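Local coordinates for protein kallikrein-10 (Homo sapiens, PDB 5LPE) that is a secreted, zymogen-like serine protease of the kallikrein subfamily, inhibited by zinc and with a tumour-suppressor role in breast and prostate cancer, at residues L50-G55 against L99-P104; L114-R119 against S225-V230; A121-Q126 against L154-C159. All blocks are in the same frame, centred on the assembly; numbering follows the deposited sequence.

Overall arrangement
The three contacts run from buried to exposed within the two-barrel trypsin fold. Contact 1 is core: strands 51-54 and 97-101 of the first barrel meet through buried aliphatic side chains alone. Contact 2 is only partly buried and sets the C-terminal helix against the connection between the barrels, so an amide joins the hydrocarbon. Contact 3, at the surface, draws on a later part of that same connection, where it turns into the second barrel; here a proline ring meets backbone as much as side chain. Contacts 1 and 3 lie on opposite sides of the chain's centre, their centres about 32 Å apart, whereas the segments of contacts 2 and 3 adjoin in sequence.

Contact 1 (L50-G55 against L99-P104); sequences LWARVG and LKLARP
Leu50 and Leu99 meet methyl to methyl, CD1 of the one 3.6 Å from CD1 of the other, with the two side chains crossing at about a right angle. The Leu99 methyl also lies against the root of its partner, 4.1 Å from Leu50 CB, and so settles into the angle between the stem and one branch of Leu50. Two residues along, the shapes are reversed: the small Ala52 offers a shallow hollow, and Leu101 supplies the bump that fills it, CD2 standing 3.9 Å from Ala52 CB. The CB of Leu101 does not itself head for the facing strand; with CG anti to the carbonyl carbon (chi1 -57°), the forked end swings across instead. Its other prong, CD1, leans more loosely on Val54 CG1 at 4.5 Å. Strands 51-54 and 97-101 belong to the first of the two antiparallel six-stranded barrels of the trypsin fold, where strand 66-75 runs between them in the sheet, so they meet through the barrel interior and share no hydrogen bond. Strict alternation sends Leu50, Ala52 and Val54 inward, while Trp51 points the other way and stacks on Phe22. Strand 18-23 closes the wall beside 51-54, and its Leu21 touches both Ala52 and Leu99.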
loop_
_atom_site.group_PDB
_atom_site.type_symbol
_atom_site.label_atom_id
_atom_site.label_comp_id
_atom_site.label_asym_id
_atom_site.label_seq_id
_atom_site.Cartn_x
_atom_site.Cartn_y
_atom_site.Cartn_z
ATOM N N LEU A 50 1.807 -4.490 16.082
ATOM C CA LEU A 50 2.733 -4.111 15.024
ATOM C C LEU A 50 3.608 -2.945 15.462
ATOM O O LEU A 50 3.304 -2.232 16.423
ATOM C CB LEU A 50 1.989 -3.721 13.742
ATOM C CG LEU A 50 1.307 -4.826 12.948
ATOM C CD1 LEU A 50 0.787 -4.275 11.635
ATOM C CD2 LEU A 50 2.263 -5.981 12.713
ATOM N N TRP A 51 4.704 -2.749 14.729
ATOM C CA TRP A 51 5.513 -1.553 14.887
ATOM C C TRP A 51 6.110 -1.172 13.538
ATOM O O TRP A 51 6.388 -2.031 12.699
ATOM C CB TRP A 51 6.599 -1.737 15.957
ATOM C CG TRP A 51 7.549 -2.883 15.757
ATOM C CD1 TRP A 51 7.343 -4.190 16.103
ATOM C CD2 TRP A 51 8.880 -2.818 15.204
ATOM N NE1 TRP A 51 8.452 -4.945 15.778
ATOM C CE2 TRP A 51 9.410 -4.127 15.234
ATOM C CE3 TRP A 51 9.666 -1.786 14.680
ATOM C CZ2 TRP A 51 10.689 -4.430 14.753
ATOM C CZ3 TRP A 51 10.946 -2.096 14.204
ATOM C CH2 TRP A 51 11.437 -3.407 14.244
ATOM N N ALA A 52 6.318 0.130 13.348
ATOM C CA ALA A 52 6.513 0.732 12.036
ATOM C C ALA A 52 7.890 1.372 11.934
ATOM O O ALA A 52 8.214 2.281 12.708
ATOM C CB ALA A 52 5.433 1.780 11.762
ATOM N N ARG A 53 8.682 0.916 10.961
ATOM C CA ARG A 53 9.921 1.580 10.572
ATOM C C ARG A 53 9.625 2.490 9.387
ATOM O O ARG A 53 9.202 2.015 8.331
ATOM C CB ARG A 53 11.007 0.571 10.206
ATOM C CG ARG A 53 12.399 1.199 10.222
ATOM C CD ARG A 53 13.519 0.242 9.834
ATOM N NE ARG A 53 14.196 0.708 8.628
ATOM C CZ ARG A 53 13.961 0.230 7.408
ATOM N NH1 ARG A 53 14.619 0.721 6.361
ATOM N NH2 ARG A 53 13.073 -0.745 7.236
ATOM N N VAL A 54 9.846 3.786 9.553
ATOM C CA VAL A 54 9.467 4.753 8.528
ATOM C C VAL A 54 10.712 5.350 7.886
ATOM O O VAL A 54 11.776 5.429 8.498
ATOM C CB VAL A 54 8.557 5.865 9.095
ATOM C CG1 VAL A 54 7.276 5.265 9.634
ATOM C CG2 VAL A 54 9.273 6.644 10.169
ATOM N N GLY A 55 10.581 5.732 6.622
ATOM C CA GLY A 55 11.619 6.491 5.946
ATOM C C GLY A 55 12.664 5.767 5.112
ATOM O O GLY A 55 13.194 4.708 5.482
ATOM N N LEU A 99 -3.135 2.494 11.162
ATOM C CA LEU A 99 -2.251 2.292 12.299
ATOM C C LEU A 99 -1.860 3.649 12.867
ATOM O O LEU A 99 -1.343 4.505 12.138
ATOM C CB LEU A 99 -1.008 1.509 11.882
ATOM C CG LEU A 99 -1.285 0.040 11.564
ATOM C CD1 LEU A 99 -0.057 -0.799 11.793
ATOM C CD2 LEU A 99 -2.438 -0.504 12.390
ATOM N N LYS A 100 -2.098 3.849 14.156
ATOM C CA LYS A 100 -1.657 5.077 14.793
ATOM C C LYS A 100 -0.269 4.887 15.394
ATOM O O LYS A 100 -0.027 3.915 16.111
ATOM C CB LYS A 100 -2.642 5.529 15.863
ATOM C CG LYS A 100 -2.390 6.971 16.281
ATOM C CD LYS A 100 -2.669 7.171 17.743
ATOM C CE LYS A 100 -3.145 8.580 18.003
ATOM N NZ LYS A 100 -2.297 9.546 17.291
ATOM N N LEU A 101 0.640 5.811 15.102
ATOM C CA LEU A 101 1.978 5.752 15.682
ATOM C C LEU A 101 1.984 6.293 17.114
ATOM O O LEU A 101 1.332 7.294 17.431
ATOM C CB LEU A 101 2.980 6.526 14.820
ATOM C CG LEU A 101 3.119 6.105 13.354
ATOM C CD1 LEU A 101 4.329 6.767 12.683
ATOM C CD2 LEU A 101 3.180 4.591 13.227
ATOM N N ALA A 102 2.718 5.600 17.986
ATOM C CA ALA A 102 2.812 6.011 19.381
ATOM C C ALA A 102 3.216 7.470 19.473
ATOM O O ALA A 102 2.515 8.286 20.076
ATOM C CB ALA A 102 3.811 5.119 20.120
ATOM N N ARG A 103 4.314 7.822 18.818
ATOM C CA ARG A 103 4.812 9.180 18.758
ATOM C C ARG A 103 4.833 9.664 17.310
ATOM O O ARG A 103 5.106 8.877 16.391
ATOM C CB ARG A 103 6.224 9.268 19.360
ATOM C CG ARG A 103 6.325 8.713 20.776
ATOM C CD ARG A 103 7.739 8.834 21.347
ATOM N NE ARG A 103 8.644 7.755 20.941
ATOM C CZ ARG A 103 9.715 7.924 20.168
ATOM N NH1 ARG A 103 10.029 9.131 19.703
ATOM N NH2 ARG A 103 10.483 6.889 19.864
ATOM N N PRO A 104 4.554 10.951 17.081
ATOM C CA PRO A 104 4.522 11.471 15.709
ATOM C C PRO A 104 5.876 11.370 15.027
ATOM O O PRO A 104 6.932 11.462 15.657
ATOM C CB PRO A 104 4.116 12.941 15.888
ATOM C CG PRO A 104 3.586 13.049 17.270
ATOM C CD PRO A 104 4.270 11.993 18.076
#

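Contact 2 (L114-R119 against S225-V230); sequences LQLPYR and SWINKV
Leu116 projects from the connection between the two barrels and touches two consecutive residues of the C-terminal helix 224-230, Ile227 and Asn228. Just ahead of segment 225-230, Met224 extends the apolar patch, touching both Leu116 and Pro117. Early in the helix, Trp226 makes no contact with the connection; its ring meets His76 edge-to-face. Ile227 comes next and is the buried partner. Its chi1 of -67° sets CG1 beside the backbone N and leaves CG2 opposite that N, where it approaches Leu116 CD1 at 4.3 Å. Ile220, in the loop ahead of the helix, covers Ile227 further. Asn228 follows, and here the chemistry changes: the CB does not aim at the loop, yet the amide swings round until OD1 lies 4.1 Å from Leu116 CD1. Leu116 and Asn228 run antiparallel alongside one another, and a single leucine methyl thus rests against both a methyl and an amide oxygen. At the last turn the helical bonding continues, Val230 N donating to Trp226 O at 3.0 Å. As in other trypsin-like proteases, the C-terminal helix returns from the second barrel to the first, and here Trp226 and Val230 both touch Leu98 of strand 97-101. No hydrogen bond crosses between loop and helix. Across these two segments the contact is a light van der Waals one; the amide oxygen can lie beside a methyl because its polarity is at least partly met by a weak hydrogen bond with Ser233 OG.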
loop_
_atom_site.group_PDB
_atom_site.type_symbol
_atom_site.label_atom_id
_atom_site.label_comp_id
_atom_site.label_asym_id
_atom_site.label_seq_id
_atom_site.Cartn_x
_atom_site.Cartn_y
_atom_site.Cartn_z
ATOM N N LEU A 114 2.436 10.874 2.384
ATOM C CA LEU A 114 2.006 10.815 0.987
ATOM C C LEU A 114 0.634 11.474 0.849
ATOM O O LEU A 114 -0.316 11.089 1.545
ATOM C CB LEU A 114 1.960 9.361 0.496
ATOM C CG LEU A 114 2.311 8.917 -0.933
ATOM C CD1 LEU A 114 1.589 7.606 -1.219
ATOM C CD2 LEU A 114 2.120 9.966 -2.025
ATOM N N GLN A 115 0.547 12.485 -0.020
ATOM C CA GLN A 115 -0.725 13.134 -0.283
ATOM C C GLN A 115 -1.776 12.080 -0.631
ATOM O O GLN A 115 -1.537 11.206 -1.461
ATOM C CB GLN A 115 -0.552 14.133 -1.428
ATOM C CG GLN A 115 -1.773 14.991 -1.730
ATOM C CD GLN A 115 -1.559 15.861 -2.941
ATOM O OE1 GLN A 115 -2.032 17.000 -2.995
ATOM N NE2 GLN A 115 -0.856 15.323 -3.938
ATOM N N LEU A 116 -2.920 12.142 0.047
ATOM C CA LEU A 116 -4.070 11.292 -0.225
ATOM C C LEU A 116 -4.744 11.664 -1.551
ATOM O O LEU A 116 -4.607 12.786 -2.033
ATOM C CB LEU A 116 -5.047 11.416 0.936
ATOM C CG LEU A 116 -4.578 10.794 2.244
ATOM C CD1 LEU A 116 -5.358 11.358 3.413
ATOM C CD2 LEU A 116 -4.664 9.270 2.145
ATOM N N PRO A 117 -5.469 10.732 -2.175
ATOM C CA PRO A 117 -6.114 11.050 -3.458
ATOM C C PRO A 117 -7.204 12.092 -3.267
ATOM O O PRO A 117 -8.029 11.983 -2.358
ATOM C CB PRO A 117 -6.700 9.704 -3.914
ATOM C CG PRO A 117 -6.966 8.991 -2.676
ATOM C CD PRO A 117 -5.830 9.381 -1.716
ATOM N N TYR A 118 -7.181 13.115 -4.116
ATOM C CA TYR A 118 -8.251 14.091 -4.258
ATOM C C TYR A 118 -9.172 13.757 -5.431
ATOM O O TYR A 118 -10.070 14.545 -5.756
ATOM C CB TYR A 118 -7.669 15.501 -4.390
ATOM C CG TYR A 118 -6.691 15.672 -5.523
ATOM C CD1 TYR A 118 -5.352 15.353 -5.374
ATOM C CD2 TYR A 118 -7.111 16.159 -6.748
ATOM C CE1 TYR A 118 -4.470 15.517 -6.406
ATOM C CE2 TYR A 118 -6.233 16.324 -7.791
ATOM C CZ TYR A 118 -4.918 16.006 -7.615
ATOM O OH TYR A 118 -4.048 16.182 -8.668
ATOM N N ARG A 119 -8.992 12.586 -6.036
ATOM C CA ARG A 119 -9.476 12.233 -7.361
ATOM C C ARG A 119 -9.178 10.749 -7.562
ATOM O O ARG A 119 -8.255 10.209 -6.945
ATOM C CB ARG A 119 -8.738 13.094 -8.397
ATOM C CG ARG A 119 -9.259 13.197 -9.812
ATOM C CD ARG A 119 -8.183 13.915 -10.686
ATOM N NE ARG A 119 -6.913 13.178 -10.735
ATOM C CZ ARG A 119 -6.736 12.040 -11.411
ATOM N NH1 ARG A 119 -7.750 11.511 -12.090
ATOM N NH2 ARG A 119 -5.556 11.424 -11.408
ATOM N N SER A 225 -13.711 9.458 3.020
ATOM C CA SER A 225 -14.575 9.825 4.137
ATOM C C SER A 225 -14.103 9.176 5.425
ATOM O O SER A 225 -13.926 9.849 6.446
ATOM C CB SER A 225 -16.023 9.432 3.844
ATOM O OG SER A 225 -16.574 10.247 2.821
ATOM N N TRP A 226 -13.891 7.859 5.392
ATOM C CA TRP A 226 -13.452 7.132 6.579
ATOM C C TRP A 226 -12.031 7.518 6.972
ATOM O O TRP A 226 -11.767 7.774 8.145
ATOM C CB TRP A 226 -13.568 5.622 6.337
ATOM C CG TRP A 226 -13.005 4.776 7.425
ATOM C CD1 TRP A 226 -13.556 4.546 8.652
ATOM C CD2 TRP A 226 -11.786 4.022 7.386
ATOM N NE1 TRP A 226 -12.753 3.705 9.383
ATOM C CE2 TRP A 226 -11.658 3.368 8.629
ATOM C CE3 TRP A 226 -10.789 3.846 6.429
ATOM C CZ2 TRP A 226 -10.569 2.557 8.938
ATOM C CZ3 TRP A 226 -9.713 3.030 6.740
ATOM C CH2 TRP A 226 -9.612 2.401 7.984
ATOM N N ILE A 227 -11.105 7.589 6.004
ATOM C CA ILE A 227 -9.692 7.808 6.330
ATOM C C ILE A 227 -9.497 9.150 7.024
ATOM O O ILE A 227 -8.750 9.262 8.000
ATOM C CB ILE A 227 -8.814 7.703 5.071
ATOM C CG1 ILE A 227 -8.821 6.287 4.534
ATOM C CG2 ILE A 227 -7.373 8.119 5.383
ATOM C CD1 ILE A 227 -7.845 6.088 3.416
ATOM N N ASN A 228 -10.158 10.186 6.529
ATOM C CA ASN A 228 -10.033 11.486 7.162
ATOM C C ASN A 228 -10.683 11.499 8.533
ATOM O O ASN A 228 -10.273 12.275 9.407
ATOM C CB ASN A 228 -10.633 12.560 6.256
ATOM C CG ASN A 228 -9.669 12.990 5.179
ATOM O OD1 ASN A 228 -8.469 13.128 5.434
ATOM N ND2 ASN A 228 -10.176 13.187 3.961
ATOM N N LYS A 229 -11.669 10.629 8.749
ATOM C CA LYS A 229 -12.403 10.653 10.005
ATOM C C LYS A 229 -11.629 9.978 11.133
ATOM O O LYS A 229 -11.623 10.489 12.257
ATOM C CB LYS A 229 -13.781 10.012 9.826
ATOM C CG LYS A 229 -14.635 10.076 11.082
ATOM C CD LYS A 229 -16.111 9.924 10.768
ATOM C CE LYS A 229 -16.564 8.460 10.778
ATOM N NZ LYS A 229 -17.888 8.318 10.089
ATOM N N VAL A 230 -10.957 8.855 10.877
ATOM C CA VAL A 230 -10.220 8.235 11.979
ATOM C C VAL A 230 -8.927 8.999 12.245
ATOM O O VAL A 230 -8.540 9.200 13.402
ATOM C CB VAL A 230 -9.976 6.717 11.749
ATOM C CG1 VAL A 230 -10.656 6.196 10.497
ATOM C CG2 VAL A 230 -8.526 6.369 11.742
#

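Contact 3 (A121-Q126 against L154-C159); sequences AQPGDQ and LSPKEC
The chain bends through a type II beta turn from Gln122 to Asp125, closed by Asp125 N to Gln122 O, and brings the CA of Pro123 to 4.9 Å from that of Leu154. The turn leads into strand 126-131, the first strand of the second trypsin-fold barrel, and residues 154-159 leave its antiparallel neighbour 147-153; the contact thus lies at one end of that strand pair, where Gly124 and Asp125 bond to the backbone of Ile153. Pro123, the first corner of the turn, puts its ring over the departing chain. Its CG lies 3.7 Å from Ser155 CB and equally near the Leu154 carbonyl oxygen, while Pro156 CD grazes the same atom at 4.5 Å. Ser155 meets the ring with CB, its hydroxyl lying farther from Pro123. The CB of Leu154 points away from the turn, and its side chain packs on Pro214. Pro156 centres an inverse gamma turn, and beyond it Cys159 is tied by a disulfide to Cys173. Within the beta turn, the Asp125 carboxylate folds back: OD2 accepts a weak bond from Gln122 N, 3.2 Å long and bent to 144° at the hydrogen.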
loop_
_atom_site.group_PDB
_atom_site.type_symbol
_atom_site.label_atom_id
_atom_site.label_comp_id
_atom_site.label_asym_id
_atom_site.label_seq_id
_atom_site.Cartn_x
_atom_site.Cartn_y
_atom_site.Cartn_z
ATOM N N ALA A 121 -7.985 7.595 -9.990
ATOM C CA ALA A 121 -7.144 7.352 -11.143
ATOM C C ALA A 121 -7.895 6.474 -12.129
ATOM O O ALA A 121 -8.613 5.551 -11.738
ATOM C CB ALA A 121 -5.833 6.701 -10.716
ATOM N N GLN A 122 -7.778 6.813 -13.398
ATOM C CA GLN A 122 -8.526 6.122 -14.431
ATOM C C GLN A 122 -7.710 4.998 -15.063
ATOM O O GLN A 122 -6.475 5.037 -15.057
ATOM C CB GLN A 122 -8.975 7.105 -15.502
ATOM C CG GLN A 122 -9.762 8.278 -14.936
ATOM C CD GLN A 122 -11.043 7.862 -14.223
ATOM O OE1 GLN A 122 -11.704 6.894 -14.608
ATOM N NE2 GLN A 122 -11.405 8.607 -13.179
ATOM N N PRO A 123 -8.386 3.993 -15.614
ATOM C CA PRO A 123 -7.685 2.995 -16.424
ATOM C C PRO A 123 -6.837 3.655 -17.499
ATOM O O PRO A 123 -7.254 4.611 -18.151
ATOM C CB PRO A 123 -8.822 2.166 -17.026
ATOM C CG PRO A 123 -9.934 2.287 -16.045
ATOM C CD PRO A 123 -9.817 3.674 -15.449
ATOM N N GLY A 124 -5.624 3.153 -17.659
ATOM C CA GLY A 124 -4.672 3.693 -18.597
ATOM C C GLY A 124 -3.616 4.579 -17.981
ATOM O O GLY A 124 -2.625 4.890 -18.657
ATOM N N ASP A 125 -3.782 4.976 -16.719
ATOM C CA ASP A 125 -2.819 5.852 -16.075
ATOM C C ASP A 125 -1.566 5.060 -15.755
ATOM O O ASP A 125 -1.638 3.875 -15.427
ATOM C CB ASP A 125 -3.392 6.448 -14.787
ATOM C CG ASP A 125 -4.540 7.393 -15.033
ATOM O OD1 ASP A 125 -5.068 7.422 -16.159
ATOM O OD2 ASP A 125 -4.927 8.107 -14.087
ATOM N N GLN A 126 -0.441 5.737 -15.798
ATOM C CA GLN A 126 0.804 5.126 -15.442
ATOM C C GLN A 126 1.103 5.433 -13.963
ATOM O O GLN A 126 1.227 6.535 -13.568
ATOM C CB GLN A 126 1.888 5.544 -16.409
ATOM C CG GLN A 126 1.900 4.681 -17.650
ATOM C CD GLN A 126 3.287 4.394 -18.159
ATOM O OE1 GLN A 126 3.803 3.296 -18.051
ATOM N NE2 GLN A 126 3.893 5.379 -18.705
ATOM N N LEU A 154 -5.692 -1.009 -14.989
ATOM C CA LEU A 154 -6.588 -1.711 -15.882
ATOM C C LEU A 154 -8.015 -1.366 -15.504
ATOM O O LEU A 154 -8.281 -0.691 -14.508
ATOM C CB LEU A 154 -6.354 -3.218 -15.815
ATOM C CG LEU A 154 -4.920 -3.671 -16.073
ATOM C CD1 LEU A 154 -4.859 -5.192 -16.057
ATOM C CD2 LEU A 154 -4.409 -3.099 -17.396
ATOM N N SER A 155 -8.936 -1.911 -16.227
ATOM C CA SER A 155 -10.246 -1.442 -15.859
ATOM C C SER A 155 -10.991 -2.525 -15.096
ATOM O O SER A 155 -10.695 -3.713 -15.262
ATOM C CB SER A 155 -11.032 -1.067 -17.113
ATOM O OG SER A 155 -10.737 -1.990 -18.137
ATOM N N PRO A 156 -11.979 -2.154 -14.249
ATOM C CA PRO A 156 -12.616 -3.152 -13.376
ATOM C C PRO A 156 -13.463 -4.139 -14.162
ATOM O O PRO A 156 -14.603 -4.444 -13.805
ATOM C CB PRO A 156 -13.493 -2.290 -12.452
ATOM C CG PRO A 156 -13.701 -0.979 -13.200
ATOM C CD PRO A 156 -12.442 -0.781 -13.962
ATOM N N LYS A 157 -12.869 -4.652 -15.232
ATOM C CA LYS A 157 -13.510 -5.436 -16.273
ATOM C C LYS A 157 -12.589 -6.586 -16.646
ATOM O O LYS A 157 -12.950 -7.756 -16.493
ATOM C CB LYS A 157 -13.820 -4.541 -17.487
ATOM C CG LYS A 157 -14.904 -3.494 -17.241
ATOM C CD LYS A 157 -14.489 -2.130 -17.761
ATOM C CE LYS A 157 -15.076 -1.867 -19.129
ATOM N NZ LYS A 157 -14.052 -1.931 -20.199
ATOM N N GLU A 158 -11.394 -6.250 -17.143
ATOM C CA GLU A 158 -10.422 -7.259 -17.541
ATOM C C GLU A 158 -9.676 -7.847 -16.349
ATOM O O GLU A 158 -8.831 -8.733 -16.535
ATOM C CB GLU A 158 -9.466 -6.650 -18.558
ATOM C CG GLU A 158 -8.711 -7.657 -19.421
ATOM C CD GLU A 158 -7.230 -7.573 -19.187
ATOM O OE1 GLU A 158 -6.794 -6.551 -18.621
ATOM O OE2 GLU A 158 -6.503 -8.520 -19.542
ATOM N N CYS A 159 -9.968 -7.374 -15.136
ATOM C CA CYS A 159 -9.592 -8.122 -13.946
ATOM C C CYS A 159 -10.596 -9.209 -13.612
ATOM O O CYS A 159 -10.243 -10.176 -12.928
ATOM C CB CYS A 159 -9.443 -7.184 -12.758
ATOM S SG CYS A 159 -8.028 -7.592 -11.755
#